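Local coordinates for probable AP endonuclease (African swine fever virus, PDB 6KI3), which probably cleaves the DNA backbone on the 5' side of abasic sites during repair, using three zinc ions, and also has proofreading 3'-5' exonuclease activity, at residues A[117-122]-A[142-147]; A[239-244]-A[273-278]. All blocks are in the same frame, centred on the assembly; numbering follows the deposited sequence.

Contact 1. Residues A[117-122]-A[142-147]; sequences LVLHLG and VVIYLE. With ZN (zinc ion), chain K; ZN (zinc ion), chain J; nucleotides of chain C.
With CG of E147 anti to its backbone N (chi1 -177°) and the chain extended beyond it, the carboxylate projects off the sheet into the barrel interior at the C-terminal end of the strands; H120, its CG anti to the carbonyl carbon (chi1 -76°), runs alongside in the same direction. These are neighbouring parallel strands of a TIM barrel, joined as a beta-alpha-beta unit through helix 126-134. V118 and Y145 share the face of the metal ligands, and V118 CG1 lies 3.4 Å from E147 OE2, an apolar wall beside the carboxylate. On the other face, branched aliphatics suit the packing: L117 and L119 meet helix 96-112, I144 and L146 meet I179. Four good backbone bonds hold the register, with a fifth, weak one from L121 N to E147 O. Histidine suits its place because its ring offers zinc a nitrogen, glutamate because its two oxygens can bridge two ions. H83 and OP1 of 3DR1 of chain C complete the zinc of chain K; OP2 binds that of chain J, so phosphate and E147 both span the ions. Ring and carboxylate planes stand 84° apart, and H120 NE2 and E147 OE2 each lie 2.1 Å from the chain K zinc.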
ATOM      1  N   LEU A 117       9.188  -0.928   0.331  1.00 26.20           N
ATOM      2  CA  LEU A 117       8.818  -1.771  -0.798  1.00 30.04           C
ATOM      3  C   LEU A 117       7.721  -2.729  -0.363  1.00 29.47           C
ATOM      4  O   LEU A 117       7.885  -3.461   0.618  1.00 30.70           O
ATOM      5  CB  LEU A 117      10.023  -2.555  -1.330  1.00 25.77           C
ATOM      6  CG  LEU A 117       9.801  -3.349  -2.619  1.00 26.36           C
ATOM      7  CD1 LEU A 117       9.667  -2.415  -3.813  1.00 24.29           C
ATOM      8  CD2 LEU A 117      10.924  -4.351  -2.841  1.00 32.00           C
ATOM      9  N   VAL A 118       6.608  -2.725  -1.092  1.00 28.51           N
ATOM     10  CA  VAL A 118       5.463  -3.567  -0.768  1.00 27.92           C
ATOM     11  C   VAL A 118       5.604  -4.903  -1.485  1.00 25.97           C
ATOM     12  O   VAL A 118       5.768  -4.948  -2.710  1.00 27.80           O
ATOM     13  CB  VAL A 118       4.144  -2.877  -1.152  1.00 29.09           C
ATOM     14  CG1 VAL A 118       2.960  -3.769  -0.805  1.00 25.75           C
ATOM     15  CG2 VAL A 118       4.025  -1.529  -0.456  1.00 30.42           C
ATOM     16  N   LEU A 119       5.539  -5.990  -0.723  1.00 27.35           N
ATOM     17  CA  LEU A 119       5.506  -7.338  -1.268  1.00 30.31           C
ATOM     18  C   LEU A 119       4.212  -8.018  -0.845  1.00 27.74           C
ATOM     19  O   LEU A 119       3.691  -7.774   0.248  1.00 27.74           O
ATOM     20  CB  LEU A 119       6.710  -8.169  -0.804  1.00 26.97           C
ATOM     21  CG  LEU A 119       8.096  -7.660  -1.209  1.00 31.52           C
ATOM     22  CD1 LEU A 119       9.171  -8.687  -0.875  1.00 35.25           C
ATOM     23  CD2 LEU A 119       8.129  -7.302  -2.685  1.00 29.15           C
ATOM     24  N   HIS A 120       3.693  -8.873  -1.722  1.00 25.73           N
ATOM     25  CA  HIS A 120       2.429  -9.553  -1.479  1.00 30.00           C
ATOM     26  C   HIS A 120       2.662 -10.843  -0.707  1.00 31.94           C
ATOM     27  O   HIS A 120       3.472 -11.682  -1.113  1.00 34.85           O
ATOM     28  CB  HIS A 120       1.714  -9.851  -2.796  1.00 28.10           C
ATOM     29  CG  HIS A 120       1.069  -8.652  -3.413  1.00 27.68           C
ATOM     30  ND1 HIS A 120       0.351  -8.713  -4.587  1.00 26.14           N
ATOM     31  CD2 HIS A 120       1.032  -7.358  -3.016  1.00 28.17           C
ATOM     32  CE1 HIS A 120      -0.099  -7.508  -4.887  1.00 28.56           C
ATOM     33  NE2 HIS A 120       0.299  -6.668  -3.949  1.00 30.95           N
ATOM     34  N   LEU A 121       1.948 -10.994   0.405  1.00 31.01           N
ATOM     35  CA  LEU A 121       1.989 -12.241   1.151  1.00 32.14           C
ATOM     36  C   LEU A 121       1.364 -13.362   0.332  1.00 37.93           C
ATOM     37  O   LEU A 121       0.386 -13.156  -0.391  1.00 39.24           O
ATOM     38  CB  LEU A 121       1.251 -12.093   2.481  1.00 33.86           C
ATOM     39  CG  LEU A 121       1.934 -11.264   3.567  1.00 32.56           C
ATOM     40  CD1 LEU A 121       0.991 -11.052   4.738  1.00 29.74           C
ATOM     41  CD2 LEU A 121       3.213 -11.948   4.023  1.00 36.11           C
ATOM     42  N   GLY A 122       1.942 -14.553   0.443  1.00 40.72           N
ATOM     43  CA  GLY A 122       1.390 -15.713  -0.220  1.00 41.24           C
ATOM     44  C   GLY A 122       0.395 -16.451   0.651  1.00 43.17           C
ATOM     45  O   GLY A 122       0.293 -16.228   1.856  1.00 39.06           O
ATOM     46  N   VAL A 142      14.908   1.373   4.358  1.00 35.74           N
ATOM     47  CA  VAL A 142      13.829   0.873   3.515  1.00 35.01           C
ATOM     48  C   VAL A 142      13.157  -0.289   4.231  1.00 36.19           C
ATOM     49  O   VAL A 142      13.824  -1.252   4.625  1.00 36.49           O
ATOM     50  CB  VAL A 142      14.342   0.440   2.130  1.00 34.94           C
ATOM     51  CG1 VAL A 142      13.194  -0.080   1.277  1.00 31.02           C
ATOM     52  CG2 VAL A 142      15.044   1.599   1.438  1.00 34.92           C
ATOM     53  N   VAL A 143      11.838  -0.200   4.390  1.00 32.03           N
ATOM     54  CA  VAL A 143      11.052  -1.202   5.103  1.00 29.73           C
ATOM     55  C   VAL A 143      10.302  -2.055   4.091  1.00 31.05           C
ATOM     56  O   VAL A 143       9.643  -1.527   3.188  1.00 30.76           O
ATOM     57  CB  VAL A 143      10.074  -0.539   6.087  1.00 29.68           C
ATOM     58  CG1 VAL A 143       9.114  -1.571   6.662  1.00 33.06           C
ATOM     59  CG2 VAL A 143      10.835   0.165   7.198  1.00 29.93           C
ATOM     60  N   ILE A 144      10.400  -3.373   4.238  1.00 32.52           N
ATOM     61  CA  ILE A 144       9.592  -4.290   3.439  1.00 32.58           C
ATOM     62  C   ILE A 144       8.208  -4.361   4.078  1.00 34.43           C
ATOM     63  O   ILE A 144       8.057  -4.854   5.198  1.00 34.81           O
ATOM     64  CB  ILE A 144      10.234  -5.678   3.345  1.00 32.90           C
ATOM     65  CG1 ILE A 144      11.608  -5.593   2.679  1.00 36.12           C
ATOM     66  CG2 ILE A 144       9.329  -6.629   2.578  1.00 26.75           C
ATOM     67  CD1 ILE A 144      12.266  -6.941   2.467  1.00 31.24           C
ATOM     68  N   TYR A 145       7.197  -3.859   3.371  1.00 28.42           N
ATOM     69  CA  TYR A 145       5.819  -3.868   3.852  1.00 31.15           C
ATOM     70  C   TYR A 145       5.112  -5.094   3.285  1.00 28.60           C
ATOM     71  O   TYR A 145       4.896  -5.188   2.072  1.00 25.91           O
ATOM     72  CB  TYR A 145       5.091  -2.586   3.455  1.00 32.49           C
ATOM     73  CG  TYR A 145       5.507  -1.368   4.246  1.00 33.05           C
ATOM     74  CD1 TYR A 145       4.964  -1.112   5.499  1.00 30.46           C
ATOM     75  CD2 TYR A 145       6.436  -0.468   3.739  1.00 30.90           C
ATOM     76  CE1 TYR A 145       5.337   0.001   6.226  1.00 30.25           C
ATOM     77  CE2 TYR A 145       6.815   0.650   4.459  1.00 31.32           C
ATOM     78  CZ  TYR A 145       6.262   0.879   5.702  1.00 31.08           C
ATOM     79  OH  TYR A 145       6.635   1.989   6.425  1.00 31.03           O
ATOM     80  N   LEU A 146       4.751  -6.028   4.160  1.00 27.34           N
ATOM     81  CA  LEU A 146       4.020  -7.219   3.746  1.00 28.48           C
ATOM     82  C   LEU A 146       2.534  -6.890   3.663  1.00 28.23           C
ATOM     83  O   LEU A 146       1.923  -6.493   4.662  1.00 27.74           O
ATOM     84  CB  LEU A 146       4.271  -8.367   4.721  1.00 31.72           C
ATOM     85  CG  LEU A 146       5.736  -8.776   4.893  1.00 33.39           C
ATOM     86  CD1 LEU A 146       5.855  -9.979   5.813  1.00 34.00           C
ATOM     87  CD2 LEU A 146       6.377  -9.059   3.543  1.00 32.58           C
ATOM     88  N   GLU A 147       1.955  -7.053   2.476  1.00 24.94           N
ATOM     89  CA  GLU A 147       0.576  -6.654   2.233  1.00 27.76           C
ATOM     90  C   GLU A 147      -0.382  -7.804   2.511  1.00 27.70           C
ATOM     91  O   GLU A 147      -0.091  -8.962   2.199  1.00 26.16           O
ATOM     92  CB  GLU A 147       0.403  -6.168   0.792  1.00 23.06           C
ATOM     93  CG  GLU A 147      -0.999  -5.664   0.478  1.00 25.29           C
ATOM     94  CD  GLU A 147      -1.117  -5.076  -0.914  1.00 26.74           C
ATOM     95  OE1 GLU A 147      -2.244  -4.717  -1.312  1.00 25.85           O
ATOM     96  OE2 GLU A 147      -0.086  -4.971  -1.611  1.00 25.38           O
TER
HETATM   97 ZN    ZN K 303      -0.443  -4.680  -3.704  1.00 26.00          ZN
HETATM   98 ZN    ZN J 302      -2.828  -2.979  -2.425  1.00 28.15          ZN
ATOM     99  O5' 3DR C   1      -3.223  -3.316  -6.166  1.00 33.08           O
ATOM    100  P   3DR C   1      -3.239  -4.623  -5.228  1.00 26.94           P
ATOM    101  OP1 3DR C   1      -1.790  -5.041  -5.167  1.00 29.09           O
ATOM    102  OP2 3DR C   1      -3.801  -4.108  -3.927  1.00 28.08           O
ATOM    103  OP3 3DR C   1      -4.126  -5.600  -5.961  1.00 30.61           O
ATOM    104  C2' 3DR C   1      -1.193  -0.325  -8.694  1.00 25.79           C
ATOM    105  C5' 3DR C   1      -2.407  -3.252  -7.332  1.00 27.94           C
ATOM    106  C4' 3DR C   1      -2.815  -2.021  -8.131  1.00 28.69           C
ATOM    107  O4' 3DR C   1      -2.971  -0.917  -7.238  1.00 30.08           O
ATOM    108  C1' 3DR C   1      -2.182   0.197  -7.661  1.00 26.98           C
ATOM    109  C3' 3DR C   1      -1.775  -1.640  -9.170  1.00 27.44           C
ATOM    110  O3' 3DR C   1      -2.425  -1.425 -10.423  1.00 31.46           O
TER

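Contact 2. Residues A[239-244]-A[273-278]; sequences ASLFEG and AILERN. With ZN (zinc ion), chain J; nucleotides of chain C.
The guanidinium of R277 lies at the centre of this contact, with the carbonyl oxygen A239 O over one face, 3.4 Å from R277 CZ, and L275 CB over the opposite face, offset toward the rim. The carbonyl makes no hydrogen bond to R277; it meets the flat cation from above, which leaves the N-H groups to other partners. S240 CA sits 3.3 Å from R277 NE, and L241 brings CD2 to 3.8 Å from R277 NH2, its side chain crossing the arginine at about a right angle. Beside this, leucine meets leucine, with L241 CD1 4.3 Å from L275 CD2.

A bend at chi2 (-59°) turns the arginine back along its own strand end, where R277 NH1 gives a weak bond to E276 O. Further out, R277 NH2 forms a salt bridge with E292 OE2 of helix 282-300 and a hydrogen bond to L224 O. E292 OE2 also takes L241 N, while serine suits position 240 because its short hydroxyl meets E292 OE1; one carboxylate thus ties the loop to the arginine. The loop then folds through a type II beta turn from S240 to E243, closed by E243 N to S240 O.

R277 lies between two residues that meet the DNA side of this TIM barrel. E276 OE2 binds the zinc of chain J at 2.3 Å, with E147, D184 and H223 completing the protein ligands, and N278 ND2 makes a very short hydrogen bond, 2.4 Å, to OP1 of DC2 of chain C. The buried salt bridge probably keeps R277 and E292 both ionised. R277 NH1 bonds N225 OD1, and N225 ND2 bonds E276 OE2, so the amide links the arginine to the zinc-binding oxygen and probably helps to position it.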
ATOM      1  N   ALA A 239     -12.360  -0.300  -5.821  1.00 28.62           N
ATOM      2  CA  ALA A 239     -13.389   0.691  -6.094  1.00 27.36           C
ATOM      3  C   ALA A 239     -13.146   1.912  -5.219  1.00 27.40           C
ATOM      4  O   ALA A 239     -12.464   1.839  -4.193  1.00 29.01           O
ATOM      5  CB  ALA A 239     -14.795   0.125  -5.856  1.00 27.01           C
ATOM      6  N   SER A 240     -13.712   3.039  -5.639  1.00 28.75           N
ATOM      7  CA  SER A 240     -13.568   4.274  -4.882  1.00 30.76           C
ATOM      8  C   SER A 240     -14.310   4.182  -3.554  1.00 34.13           C
ATOM      9  O   SER A 240     -15.302   3.461  -3.418  1.00 32.12           O
ATOM     10  CB  SER A 240     -14.088   5.462  -5.693  1.00 33.08           C
ATOM     11  OG  SER A 240     -13.221   5.763  -6.771  1.00 32.23           O
ATOM     12  N   LEU A 241     -13.813   4.928  -2.568  1.00 35.31           N
ATOM     13  CA  LEU A 241     -14.395   4.901  -1.232  1.00 36.29           C
ATOM     14  C   LEU A 241     -15.863   5.306  -1.280  1.00 38.27           C
ATOM     15  O   LEU A 241     -16.232   6.276  -1.950  1.00 38.30           O
ATOM     16  CB  LEU A 241     -13.618   5.832  -0.300  1.00 34.98           C
ATOM     17  CG  LEU A 241     -12.103   5.623  -0.227  1.00 33.09           C
ATOM     18  CD1 LEU A 241     -11.468   6.614   0.740  1.00 31.10           C
ATOM     19  CD2 LEU A 241     -11.762   4.190   0.160  1.00 29.97           C
ATOM     20  N   PHE A 242     -16.700   4.545  -0.571  1.00 38.52           N
ATOM     21  CA  PHE A 242     -18.149   4.739  -0.514  1.00 36.99           C
ATOM     22  C   PHE A 242     -18.822   4.511  -1.863  1.00 37.52           C
ATOM     23  O   PHE A 242     -19.962   4.941  -2.071  1.00 46.73           O
ATOM     24  CB  PHE A 242     -18.515   6.127   0.025  1.00 36.59           C
ATOM     25  CG  PHE A 242     -17.876   6.455   1.341  1.00 38.56           C
ATOM     26  CD1 PHE A 242     -18.450   6.030   2.527  1.00 39.17           C
ATOM     27  CD2 PHE A 242     -16.707   7.194   1.394  1.00 35.88           C
ATOM     28  CE1 PHE A 242     -17.866   6.331   3.743  1.00 42.78           C
ATOM     29  CE2 PHE A 242     -16.118   7.500   2.604  1.00 33.38           C
ATOM     30  CZ  PHE A 242     -16.699   7.069   3.781  1.00 42.13           C
ATOM     31  N   GLU A 243     -18.140   3.844  -2.793  1.00 36.97           N
ATOM     32  CA  GLU A 243     -18.723   3.493  -4.082  1.00 37.55           C
ATOM     33  C   GLU A 243     -18.641   1.998  -4.358  1.00 38.58           C
ATOM     34  O   GLU A 243     -18.960   1.562  -5.472  1.00 36.80           O
ATOM     35  CB  GLU A 243     -18.045   4.280  -5.211  1.00 35.86           C
ATOM     36  CG  GLU A 243     -18.056   5.791  -5.003  1.00 35.67           C
ATOM     37  CD  GLU A 243     -17.699   6.565  -6.260  1.00 43.54           C
ATOM     38  OE1 GLU A 243     -18.121   7.734  -6.378  1.00 52.58           O
ATOM     39  OE2 GLU A 243     -17.001   6.004  -7.133  1.00 40.54           O
ATOM     40  N   GLY A 244     -18.226   1.202  -3.375  1.00 35.50           N
ATOM     41  CA  GLY A 244     -18.148  -0.236  -3.532  1.00 35.03           C
ATOM     42  C   GLY A 244     -18.970  -0.979  -2.500  1.00 39.07           C
ATOM     43  O   GLY A 244     -19.777  -0.376  -1.788  1.00 37.32           O
ATOM     44  N   ALA A 273      -1.194   6.369   4.027  1.00 32.57           N
ATOM     45  CA  ALA A 273      -2.424   5.835   3.455  1.00 30.34           C
ATOM     46  C   ALA A 273      -2.415   6.096   1.957  1.00 29.36           C
ATOM     47  O   ALA A 273      -2.306   7.250   1.528  1.00 29.12           O
ATOM     48  CB  ALA A 273      -3.658   6.463   4.108  1.00 29.06           C
ATOM     49  N   ILE A 274      -2.531   5.031   1.169  1.00 27.46           N
ATOM     50  CA  ILE A 274      -2.448   5.103  -0.285  1.00 26.67           C
ATOM     51  C   ILE A 274      -3.762   4.612  -0.875  1.00 28.42           C
ATOM     52  O   ILE A 274      -4.219   3.509  -0.556  1.00 25.63           O
ATOM     53  CB  ILE A 274      -1.270   4.270  -0.825  1.00 24.71           C
ATOM     54  CG1 ILE A 274       0.042   4.692  -0.159  1.00 25.24           C
ATOM     55  CG2 ILE A 274      -1.176   4.405  -2.336  1.00 21.57           C
ATOM     56  CD1 ILE A 274       0.510   6.075  -0.546  1.00 23.71           C
ATOM     57  N   LEU A 275      -4.364   5.431  -1.734  1.00 25.88           N
ATOM     58  CA  LEU A 275      -5.526   5.022  -2.514  1.00 25.94           C
ATOM     59  C   LEU A 275      -5.052   4.449  -3.842  1.00 25.53           C
ATOM     60  O   LEU A 275      -4.238   5.067  -4.536  1.00 24.00           O
ATOM     61  CB  LEU A 275      -6.475   6.199  -2.756  1.00 27.76           C
ATOM     62  CG  LEU A 275      -7.316   6.746  -1.597  1.00 30.58           C
ATOM     63  CD1 LEU A 275      -6.480   7.541  -0.601  1.00 28.79           C
ATOM     64  CD2 LEU A 275      -8.460   7.596  -2.133  1.00 30.85           C
ATOM     65  N   GLU A 276      -5.554   3.272  -4.194  1.00 25.38           N
ATOM     66  CA  GLU A 276      -5.130   2.569  -5.404  1.00 30.48           C
ATOM     67  C   GLU A 276      -6.306   2.516  -6.376  1.00 31.43           C
ATOM     68  O   GLU A 276      -7.090   1.566  -6.376  1.00 29.38           O
ATOM     69  CB  GLU A 276      -4.616   1.174  -5.060  1.00 24.55           C
ATOM     70  CG  GLU A 276      -3.586   1.162  -3.943  1.00 27.09           C
ATOM     71  CD  GLU A 276      -3.088  -0.234  -3.625  1.00 27.71           C
ATOM     72  OE1 GLU A 276      -1.994  -0.603  -4.104  1.00 23.96           O
ATOM     73  OE2 GLU A 276      -3.797  -0.964  -2.901  1.00 25.64           O
ATOM     74  N   ARG A 277      -6.377   3.493  -7.245  1.00 29.38           N
ATOM     75  CA  ARG A 277      -7.424   3.546  -8.217  1.00 34.14           C
ATOM     76  C   ARG A 277      -6.923   3.413  -9.607  1.00 36.64           C
ATOM     77  O   ARG A 277      -6.017   4.056  -9.974  1.00 38.72           O
ATOM     78  CB  ARG A 277      -8.160   4.857  -8.169  1.00 34.63           C
ATOM     79  CG  ARG A 277      -8.968   5.117  -6.953  1.00 33.76           C
ATOM     80  CD  ARG A 277     -10.055   4.137  -6.656  1.00 30.03           C
ATOM     81  NE  ARG A 277     -10.254   4.318  -5.259  1.00 32.31           N
ATOM     82  CZ  ARG A 277      -9.615   3.653  -4.332  1.00 30.18           C
ATOM     83  NH1 ARG A 277      -8.823   2.677  -4.632  1.00 28.80           N
ATOM     84  NH2 ARG A 277      -9.821   3.939  -3.100  1.00 33.50           N
ATOM     85  N   ASN A 278      -7.557   2.570 -10.361  1.00 38.49           N
ATOM     86  CA  ASN A 278      -7.247   2.402 -11.721  1.00 44.52           C
ATOM     87  C   ASN A 278      -8.484   2.780 -12.504  1.00 48.68           C
ATOM     88  O   ASN A 278      -9.536   2.277 -12.243  1.00 47.84           O
ATOM     89  CB  ASN A 278      -7.028   0.933 -11.999  1.00 45.60           C
ATOM     90  CG  ASN A 278      -5.650   0.445 -11.663  1.00 54.79           C
ATOM     91  OD1 ASN A 278      -4.812   1.173 -11.161  1.00 55.73           O
ATOM     92  ND2 ASN A 278      -5.410  -0.825 -11.949  1.00 52.84           N
TER
HETATM   93 ZN    ZN J 302      -2.828  -2.979  -2.425  1.00 28.15          ZN
ATOM     94  O5' 3DR C   1      -3.223  -3.316  -6.166  1.00 33.08           O
ATOM     95  P   3DR C   1      -3.239  -4.623  -5.228  1.00 26.94           P
ATOM     96  OP1 3DR C   1      -1.790  -5.041  -5.167  1.00 29.09           O
ATOM     97  OP2 3DR C   1      -3.801  -4.108  -3.927  1.00 28.08           O
ATOM     98  OP3 3DR C   1      -4.126  -5.600  -5.961  1.00 30.61           O
ATOM     99  C2' 3DR C   1      -1.193  -0.325  -8.694  1.00 25.79           C
ATOM    100  C5' 3DR C   1      -2.407  -3.252  -7.332  1.00 27.94           C
ATOM    101  C4' 3DR C   1      -2.815  -2.021  -8.131  1.00 28.69           C
ATOM    102  O4' 3DR C   1      -2.971  -0.917  -7.238  1.00 30.08           O
ATOM    103  C1' 3DR C   1      -2.182   0.197  -7.661  1.00 26.98           C
ATOM    104  C3' 3DR C   1      -1.775  -1.640  -9.170  1.00 27.44           C
ATOM    105  O3' 3DR C   1      -2.425  -1.425 -10.423  1.00 31.46           O
ATOM    106  P    DC C   2      -2.417  -2.566 -11.554  1.00 38.81           P
ATOM    107  OP1  DC C   2      -3.557  -2.294 -12.457  1.00 34.27           O
ATOM    108  OP2  DC C   2      -2.298  -3.878 -10.881  1.00 40.32           O
ATOM    109  O5'  DC C   2      -1.057  -2.311 -12.352  1.00 34.77           O
ATOM    110  C5'  DC C   2      -0.908  -1.145 -13.147  1.00 29.36           C
ATOM    111  C4'  DC C   2       0.535  -0.980 -13.579  1.00 35.15           C
ATOM    112  O4'  DC C   2       0.910  -2.076 -14.454  1.00 27.90           O
ATOM    113  C3'  DC C   2       0.839   0.295 -14.353  1.00 31.23           C
ATOM    114  O3'  DC C   2       2.163   0.716 -14.056  1.00 33.48           O
ATOM    115  C2'  DC C   2       0.696  -0.156 -15.806  1.00 33.01           C
ATOM    116  C1'  DC C   2       1.221  -1.587 -15.745  1.00 32.90           C
ATOM    117  N1   DC C   2       0.595  -2.496 -16.746  1.00 33.30           N
ATOM    118  C2   DC C   2       1.368  -3.489 -17.360  1.00 31.96           C
ATOM    119  O2   DC C   2       2.565  -3.591 -17.064  1.00 33.07           O
ATOM    120  N3   DC C   2       0.780  -4.311 -18.264  1.00 33.21           N
ATOM    121  C4   DC C   2      -0.513  -4.169 -18.555  1.00 36.05           C
ATOM    122  N4   DC C   2      -1.047  -5.004 -19.454  1.00 34.16           N
ATOM    123  C5   DC C   2      -1.318  -3.165 -17.939  1.00 31.82           C
ATOM    124  C6   DC C   2      -0.728  -2.360 -17.050  1.00 32.49           C
TER

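How the contacts relate
From the N terminus, strand 116-120 comes first, and contact 1 closes a short loop when the chain returns through helix 126-134 to strand 143-147. The chain then runs on through strands 179-184 and 220-227 before contact 2 opens at 239-244; it closes after helix 258-269, at the end of strand 272-275. The two loops therefore follow in series, neither nested nor crossed. Contact 1 joins adjacent barrel strands, whereas contact 2 ties a loop after strand 238-239 to a strand end. Their centres are about 20 Å apart, yet both reach the same sheet and the same zinc, that of chain J, through E147 and E276.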